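Local coordinates for methyl-accepting chemotaxis protein, putative (Geobacter sulfurreducens, PDB 3OOV), which is probably a chemotaxis signalling protein, the crystallised fragment being a GAF domain, a fold that in many relatives senses small molecules, at residues L67-G73 / R99-Y104; P119-K123 / S157-V161. All blocks are in the same frame, centred on the assembly; numbering follows the deposited sequence.

Interaction 1: L67-G73 / R99-Y104; sequences LPLDQRG and RLQSPY
The ring of Tyr104 is held between Leu67 and Gly73. Leu67 CB lies over one face, 3.9 Å from the ring centroid, in a CH-pi contact. Gly73 CA lies over the opposite face. At the ring edge, near its plane, is the carbonyl of Pro68. Tyr104 OH donates to Pro68 O in a very short bond of 2.5 Å. CG of Tyr104 stands beside its own backbone N (chi1 -72°), which sends the ring toward 67-73. The second flat group is the guanidinium of Arg72. Pro68 CG lies over one of its faces, and the Asp70 carboxylate is at its edge. Arg72 grips Asp70 side-on, NE to OD1 and NH2 to OD2, both on syn lone pairs; the salt bridge NH2–OD2 measures 2.7 Å. Asp70 OD1 also accepts from Arg72 N, which makes an Asx turn. In this GAF domain, 67-68 belongs to the outermost strand 66-68. Residues 99-104 lie in the long loop between strands 86-88 and 115-122. Leu110 of that loop and Leu49 of the neighbouring strand also touch Tyr104. The two segments are joined again by Gln101 N, which donates to Arg72 O at 3.0 Å in the carbonyl plane, with an N-H...O angle of 171°. The Gln101 side chain crosses that of Arg72 at about a right angle. Gln101 OE1 lies 3.6 Å from Arg72 CG, with amide and guanidinium planes 52° apart. Arg72 CD packs against Ser102 O at 3.2 Å. Pro103 follows a cis peptide bond. Pro103 CG lies 3.5 Å from Pro68 CD and 3.8 Å from Leu67 CD2.

Interaction 2: P119-K123 / S157-V161; sequences PIVVK and SSAIV
Ser157, Val122 and Val161 carry most of this contact between a strand and a helix. Ser157 points toward the strand and makes the one hydrogen bond between the segments. Its OG donates to Val121 O at 2.6 Å. The bond comes from above the carbonyl plane, 39° out of it. OG is anti to the backbone N of Ser157 (chi1 165°), and this brings the hydroxyl up to the strand. The same OG lies against a methyl, Val122 CG2, at 3.2 Å. Ser157 CB itself rests on Ile120 CG2 at 3.9 Å. An alanine here would remove the hydroxyl, and Val121 O would probably lose this link to the helix. In the fold, 119-122 is the end of strand 115-122 in the antiparallel sheet of a GAF domain. Helix 143-167 packs on the sheet, and the axes of 119-122 and 157-161 approach to 8.3 Å at a crossing angle of -40°. Ile127 of the adjacent strand 125-133 touches Ile120, Val122 and Ile160, so the hydrophobic layer continues beneath the helix. One helical turn after Ser157, Val161 faces Val122. Its CG2 branch meets both methyls of Val122, with CG2 to CG2 at 3.7 Å, and the two side chains cross at a slant. Val161 CG1 is left for Lys123, whose chain bends at chi2 and chi3 and brings NZ to 4.0 Å from that methyl. Farther in, Ile120 CG2 and Ile160 CD1 make a looser contact at 4.4 Å.

Interactions 1 and 2 reach the same antiparallel sheet at different places. Interaction 1 involves strand 66-68, at one border of the sheet. Interaction 2 involves strand 115-122, which is next to strand 86-88 at the other border. Their centres are about 23 Å apart and their nearest atoms about 10 Å, with no direct touch. Along the chain they follow in series. Interaction 1 ties the long loop before strand 115-122 to the sheet border; interaction 2 ties the end of that strand to helix 143-167. A glycerol, probably from crystallisation, lies about 4 Å from the Leu100 side chain, at interaction 1. No natural ligand can be inferred from it.

Interaction 1: L67-G73 / R99-Y104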
ATOM      1  N   LEU A  67     -20.874  10.170  -4.213  1.00 18.01           N
ATOM      2  CA  LEU A  67     -19.745  10.563  -5.040  1.00 17.83           C
ATOM      3  C   LEU A  67     -19.493   9.440  -6.067  1.00 18.18           C
ATOM      4  O   LEU A  67     -19.565   8.248  -5.703  1.00 17.33           O
ATOM      5  CB  LEU A  67     -18.514  10.778  -4.117  1.00 17.36           C
ATOM      6  CG  LEU A  67     -18.626  11.999  -3.144  1.00 16.90           C
ATOM      7  CD1 LEU A  67     -17.684  11.897  -1.967  1.00 13.51           C
ATOM      8  CD2 LEU A  67     -18.373  13.317  -3.966  1.00 12.60           C
ATOM      9  N   PRO A  68     -19.190   9.802  -7.329  1.00 17.92           N
ATOM     10  CA  PRO A  68     -18.874   8.704  -8.324  1.00 18.78           C
ATOM     11  C   PRO A  68     -17.598   7.906  -8.078  1.00 19.32           C
ATOM     12  O   PRO A  68     -16.570   8.480  -7.789  1.00 19.87           O
ATOM     13  CB  PRO A  68     -18.720   9.462  -9.665  1.00 18.37           C
ATOM     14  CG  PRO A  68     -18.374  10.908  -9.284  1.00 18.84           C
ATOM     15  CD  PRO A  68     -19.033  11.156  -7.901  1.00 16.85           C
ATOM     16  N   LEU A  69     -17.640   6.587  -8.256  1.00 20.28           N
ATOM     17  CA  LEU A  69     -16.443   5.769  -8.160  1.00 20.80           C
ATOM     18  C   LEU A  69     -15.883   5.600  -9.524  1.00 21.95           C
ATOM     19  O   LEU A  69     -15.984   4.540 -10.103  1.00 24.51           O
ATOM     20  CB  LEU A  69     -16.750   4.360  -7.641  1.00 20.86           C
ATOM     21  CG  LEU A  69     -16.526   4.143  -6.160  1.00 20.27           C
ATOM     22  CD1 LEU A  69     -17.086   2.843  -5.746  1.00 15.06           C
ATOM     23  CD2 LEU A  69     -15.029   4.231  -5.784  1.00 17.09           C
ATOM     24  N   ASP A  70     -15.286   6.640 -10.062  1.00 22.30           N
ATOM     25  CA  ASP A  70     -14.647   6.522 -11.313  1.00 21.46           C
ATOM     26  C   ASP A  70     -13.403   7.373 -11.084  1.00 22.88           C
ATOM     27  O   ASP A  70     -12.952   7.600  -9.913  1.00 21.24           O
ATOM     28  CB  ASP A  70     -15.577   7.006 -12.469  1.00 21.85           C
ATOM     29  CG  ASP A  70     -16.093   8.480 -12.301  1.00 23.98           C
ATOM     30  OD1 ASP A  70     -15.397   9.335 -11.718  1.00 20.21           O
ATOM     31  OD2 ASP A  70     -17.206   8.810 -12.810  1.00 28.34           O
ATOM     32  N   GLN A  71     -12.897   7.913 -12.172  1.00 22.79           N
ATOM     33  CA  GLN A  71     -11.595   8.537 -12.151  1.00 23.53           C
ATOM     34  C   GLN A  71     -11.668   9.866 -11.400  1.00 21.60           C
ATOM     35  O   GLN A  71     -10.644  10.341 -10.908  1.00 20.45           O
ATOM     36  CB  GLN A  71     -11.034   8.693 -13.588  1.00 24.28           C
ATOM     37  CG  GLN A  71     -11.801   9.730 -14.462  1.00 28.91           C
ATOM     38  CD  GLN A  71     -13.152   9.194 -15.017  1.00 35.66           C
ATOM     39  OE1 GLN A  71     -13.382   7.965 -15.092  1.00 36.82           O
ATOM     40  NE2 GLN A  71     -14.048  10.125 -15.396  1.00 35.53           N
ATOM     41  N   ARG A  72     -12.879  10.425 -11.271  1.00 20.64           N
ATOM     42  CA  ARG A  72     -13.042  11.714 -10.578  1.00 18.62           C
ATOM     43  C   ARG A  72     -12.639  11.570  -9.123  1.00 17.53           C
ATOM     44  O   ARG A  72     -12.270  12.535  -8.483  1.00 18.00           O
ATOM     45  CB  ARG A  72     -14.456  12.279 -10.720  1.00 18.20           C
ATOM     46  CG  ARG A  72     -14.691  12.970 -12.063  1.00 19.67           C
ATOM     47  CD  ARG A  72     -16.201  13.152 -12.415  1.00 17.40           C
ATOM     48  NE  ARG A  72     -17.003  11.936 -12.438  1.00 21.90           N
ATOM     49  CZ  ARG A  72     -18.324  11.938 -12.703  1.00 25.82           C
ATOM     50  NH1 ARG A  72     -18.988  13.095 -12.934  1.00 23.97           N
ATOM     51  NH2 ARG A  72     -18.999  10.795 -12.725  1.00 23.73           N
ATOM     52  N   GLY A  73     -12.641  10.354  -8.611  1.00 16.27           N
ATOM     53  CA  GLY A  73     -12.309  10.149  -7.214  1.00 16.36           C
ATOM     54  C   GLY A  73     -10.828   9.926  -7.066  1.00 16.92           C
ATOM     55  O   GLY A  73     -10.383   9.545  -5.984  1.00 18.08           O
ATOM     56  N   ARG A  99      -5.170  13.078  -8.274  1.00 22.26           N
ATOM     57  CA  ARG A  99      -5.886  14.227  -7.731  1.00 24.18           C
ATOM     58  C   ARG A  99      -7.397  13.967  -7.715  1.00 23.09           C
ATOM     59  O   ARG A  99      -7.952  13.362  -8.634  1.00 22.30           O
ATOM     60  CB  ARG A  99      -5.660  15.522  -8.544  1.00 25.35           C
ATOM     61  CG  ARG A  99      -4.245  15.814  -9.009  1.00 32.59           C
ATOM     62  CD  ARG A  99      -3.316  16.362  -7.972  1.00 42.26           C
ATOM     63  NE  ARG A  99      -2.001  15.742  -8.216  1.00 52.18           N
ATOM     64  CZ  ARG A  99      -0.965  16.334  -8.817  1.00 54.78           C
ATOM     65  NH1 ARG A  99      -1.049  17.595  -9.233  1.00 54.78           N
ATOM     66  NH2 ARG A  99       0.171  15.654  -8.997  1.00 56.81           N
ATOM     67  N   LEU A 100      -8.055  14.467  -6.695  1.00 22.22           N
ATOM     68  CA  LEU A 100      -9.499  14.543  -6.713  1.00 23.30           C
ATOM     69  C   LEU A 100      -9.997  15.552  -7.737  1.00 22.75           C
ATOM     70  O   LEU A 100      -9.422  16.604  -7.881  1.00 25.37           O
ATOM     71  CB  LEU A 100     -10.007  14.906  -5.331  1.00 23.36           C
ATOM     72  CG  LEU A 100      -9.616  13.915  -4.256  1.00 22.15           C
ATOM     73  CD1 LEU A 100     -10.259  14.281  -2.869  1.00 23.43           C
ATOM     74  CD2 LEU A 100      -9.949  12.516  -4.690  1.00 16.15           C
ATOM     75  N   GLN A 101     -11.035  15.219  -8.474  1.00 21.93           N
ATOM     76  CA  GLN A 101     -11.663  16.150  -9.423  1.00 21.94           C
ATOM     77  C   GLN A 101     -13.054  16.536  -8.881  1.00 21.78           C
ATOM     78  O   GLN A 101     -13.502  15.962  -7.877  1.00 21.73           O
ATOM     79  CB  GLN A 101     -11.817  15.455 -10.800  1.00 21.80           C
ATOM     80  CG  GLN A 101     -10.510  15.165 -11.533  1.00 25.51           C
ATOM     81  CD  GLN A 101     -10.677  14.168 -12.750  1.00 31.34           C
ATOM     82  OE1 GLN A 101     -11.620  14.263 -13.547  1.00 33.44           O
ATOM     83  NE2 GLN A 101      -9.739  13.234 -12.876  1.00 31.11           N
ATOM     84  N   SER A 102     -13.764  17.469  -9.530  1.00 22.30           N
ATOM     85  CA  SER A 102     -15.223  17.639  -9.251  1.00 22.44           C
ATOM     86  C   SER A 102     -15.995  16.329  -9.448  1.00 20.86           C
ATOM     87  O   SER A 102     -15.831  15.715 -10.479  1.00 23.01           O
ATOM     88  CB  SER A 102     -15.836  18.704 -10.166  1.00 22.42           C
ATOM     89  OG  SER A 102     -17.108  19.041  -9.598  1.00 26.35           O
ATOM     90  N   PRO A 103     -16.895  15.916  -8.519  1.00 19.49           N
ATOM     91  CA  PRO A 103     -17.396  16.685  -7.377  1.00 19.24           C
ATOM     92  C   PRO A 103     -16.608  16.494  -6.096  1.00 18.90           C
ATOM     93  O   PRO A 103     -16.930  17.188  -5.109  1.00 19.14           O
ATOM     94  CB  PRO A 103     -18.845  16.161  -7.208  1.00 17.64           C
ATOM     95  CG  PRO A 103     -18.702  14.658  -7.553  1.00 16.68           C
ATOM     96  CD  PRO A 103     -17.705  14.691  -8.740  1.00 18.07           C
ATOM     97  N   TYR A 104     -15.635  15.551  -6.064  1.00 18.18           N
ATOM     98  CA  TYR A 104     -14.896  15.272  -4.802  1.00 16.20           C
ATOM     99  C   TYR A 104     -14.159  16.561  -4.267  1.00 16.57           C
ATOM    100  O   TYR A 104     -14.044  16.766  -3.057  1.00 16.84           O
ATOM    101  CB  TYR A 104     -13.879  14.133  -4.975  1.00 16.27           C
ATOM    102  CG  TYR A 104     -14.401  12.680  -5.134  1.00 13.61           C
ATOM    103  CD1 TYR A 104     -14.299  11.781  -4.083  1.00 12.57           C
ATOM    104  CD2 TYR A 104     -14.923  12.216  -6.351  1.00 14.57           C
ATOM    105  CE1 TYR A 104     -14.718  10.459  -4.206  1.00 14.46           C
ATOM    106  CE2 TYR A 104     -15.337  10.878  -6.506  1.00 12.10           C
ATOM    107  CZ  TYR A 104     -15.242  10.026  -5.433  1.00 11.79           C
ATOM    108  OH  TYR A 104     -15.656   8.729  -5.504  1.00 14.69           O
TER

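Interaction 2: P119-K123 / S157-V161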
ATOM      1  N   PRO A 119      -8.682   0.798   2.505  1.00 15.18           N
ATOM      2  CA  PRO A 119      -9.934   0.166   2.035  1.00 14.92           C
ATOM      3  C   PRO A 119     -10.581  -0.549   3.213  1.00 16.21           C
ATOM      4  O   PRO A 119      -9.872  -0.969   4.122  1.00 16.06           O
ATOM      5  CB  PRO A 119      -9.447  -0.866   1.005  1.00 15.09           C
ATOM      6  CG  PRO A 119      -8.006  -1.314   1.580  1.00 14.41           C
ATOM      7  CD  PRO A 119      -7.470   0.001   2.179  1.00 15.73           C
ATOM      8  N   ILE A 120     -11.906  -0.635   3.232  1.00 15.18           N
ATOM      9  CA  ILE A 120     -12.592  -1.497   4.196  1.00 15.97           C
ATOM     10  C   ILE A 120     -12.917  -2.762   3.398  1.00 17.18           C
ATOM     11  O   ILE A 120     -13.573  -2.696   2.374  1.00 14.87           O
ATOM     12  CB  ILE A 120     -13.888  -0.827   4.697  1.00 15.29           C
ATOM     13  CG1 ILE A 120     -13.528   0.513   5.429  1.00 13.96           C
ATOM     14  CG2 ILE A 120     -14.694  -1.857   5.605  1.00 15.80           C
ATOM     15  CD1 ILE A 120     -14.694   1.511   5.513  1.00  6.43           C
ATOM     16  N   VAL A 121     -12.421  -3.910   3.826  1.00 19.22           N
ATOM     17  CA  VAL A 121     -12.451  -5.065   2.938  1.00 21.21           C
ATOM     18  C   VAL A 121     -13.225  -6.133   3.638  1.00 24.24           C
ATOM     19  O   VAL A 121     -12.954  -6.475   4.808  1.00 24.19           O
ATOM     20  CB  VAL A 121     -11.011  -5.586   2.549  1.00 21.97           C
ATOM     21  CG1 VAL A 121     -11.098  -6.886   1.702  1.00 23.15           C
ATOM     22  CG2 VAL A 121     -10.207  -4.504   1.767  1.00 21.51           C
ATOM     23  N   VAL A 122     -14.230  -6.646   2.932  1.00 27.41           N
ATOM     24  CA  VAL A 122     -15.001  -7.802   3.416  1.00 29.79           C
ATOM     25  C   VAL A 122     -14.852  -8.951   2.401  1.00 30.38           C
ATOM     26  O   VAL A 122     -15.080  -8.771   1.211  1.00 30.80           O
ATOM     27  CB  VAL A 122     -16.466  -7.385   3.728  1.00 30.15           C
ATOM     28  CG1 VAL A 122     -17.436  -8.585   3.602  1.00 32.51           C
ATOM     29  CG2 VAL A 122     -16.530  -6.746   5.109  1.00 30.53           C
ATOM     30  N   LYS A 123     -14.350 -10.086   2.880  1.00 32.36           N
ATOM     31  CA  LYS A 123     -14.147 -11.295   2.074  1.00 34.32           C
ATOM     32  C   LYS A 123     -13.489 -11.043   0.712  1.00 33.94           C
ATOM     33  O   LYS A 123     -14.004 -11.458  -0.341  1.00 34.55           O
ATOM     34  CB  LYS A 123     -15.461 -12.108   1.930  1.00 35.31           C
ATOM     35  CG  LYS A 123     -15.617 -13.227   3.020  1.00 41.25           C
ATOM     36  CD  LYS A 123     -16.527 -12.869   4.227  1.00 45.14           C
ATOM     37  CE  LYS A 123     -17.979 -13.430   4.047  1.00 48.02           C
ATOM     38  NZ  LYS A 123     -19.034 -12.912   5.051  1.00 48.18           N
ATOM     39  N   SER A 157     -15.019  -3.624   9.359  1.00 22.20           N
ATOM     40  CA  SER A 157     -15.272  -4.744   8.426  1.00 24.57           C
ATOM     41  C   SER A 157     -15.866  -5.977   9.195  1.00 24.53           C
ATOM     42  O   SER A 157     -16.970  -6.448   8.893  1.00 23.78           O
ATOM     43  CB  SER A 157     -13.946  -5.100   7.726  1.00 23.24           C
ATOM     44  OG  SER A 157     -14.067  -6.352   7.101  1.00 27.03           O
ATOM     45  N   SER A 158     -15.186  -6.435  10.246  1.00 24.96           N
ATOM     46  CA  SER A 158     -15.806  -7.436  11.200  1.00 26.13           C
ATOM     47  C   SER A 158     -17.220  -7.127  11.653  1.00 25.58           C
ATOM     48  O   SER A 158     -18.080  -8.005  11.673  1.00 27.71           O
ATOM     49  CB  SER A 158     -14.974  -7.574  12.478  1.00 26.04           C
ATOM     50  OG  SER A 158     -13.744  -8.130  12.118  1.00 30.28           O
ATOM     51  N   ALA A 159     -17.471  -5.881  12.031  1.00 23.34           N
ATOM     52  CA  ALA A 159     -18.771  -5.529  12.518  1.00 22.48           C
ATOM     53  C   ALA A 159     -19.823  -5.446  11.375  1.00 22.54           C
ATOM     54  O   ALA A 159     -21.018  -5.722  11.587  1.00 21.61           O
ATOM     55  CB  ALA A 159     -18.719  -4.239  13.260  1.00 21.43           C
ATOM     56  N   ILE A 160     -19.408  -5.012  10.179  1.00 21.97           N
ATOM     57  CA  ILE A 160     -20.326  -5.026   9.055  1.00 20.98           C
ATOM     58  C   ILE A 160     -20.778  -6.484   8.784  1.00 21.94           C
ATOM     59  O   ILE A 160     -21.936  -6.738   8.567  1.00 21.77           O
ATOM     60  CB  ILE A 160     -19.704  -4.367   7.846  1.00 19.25           C
ATOM     61  CG1 ILE A 160     -19.611  -2.860   8.173  1.00 21.32           C
ATOM     62  CG2 ILE A 160     -20.552  -4.682   6.524  1.00 16.50           C
ATOM     63  CD1 ILE A 160     -18.840  -2.066   7.188  1.00 21.13           C
ATOM     64  N   VAL A 161     -19.823  -7.411   8.804  1.00 24.82           N
ATOM     65  CA  VAL A 161     -20.076  -8.830   8.610  1.00 27.08           C
ATOM     66  C   VAL A 161     -21.044  -9.373   9.683  1.00 29.17           C
ATOM     67  O   VAL A 161     -22.070  -9.985   9.316  1.00 30.08           O
ATOM     68  CB  VAL A 161     -18.770  -9.645   8.536  1.00 27.36           C
ATOM     69  CG1 VAL A 161     -19.034 -11.173   8.654  1.00 27.65           C
ATOM     70  CG2 VAL A 161     -18.077  -9.373   7.224  1.00 24.51           C
TER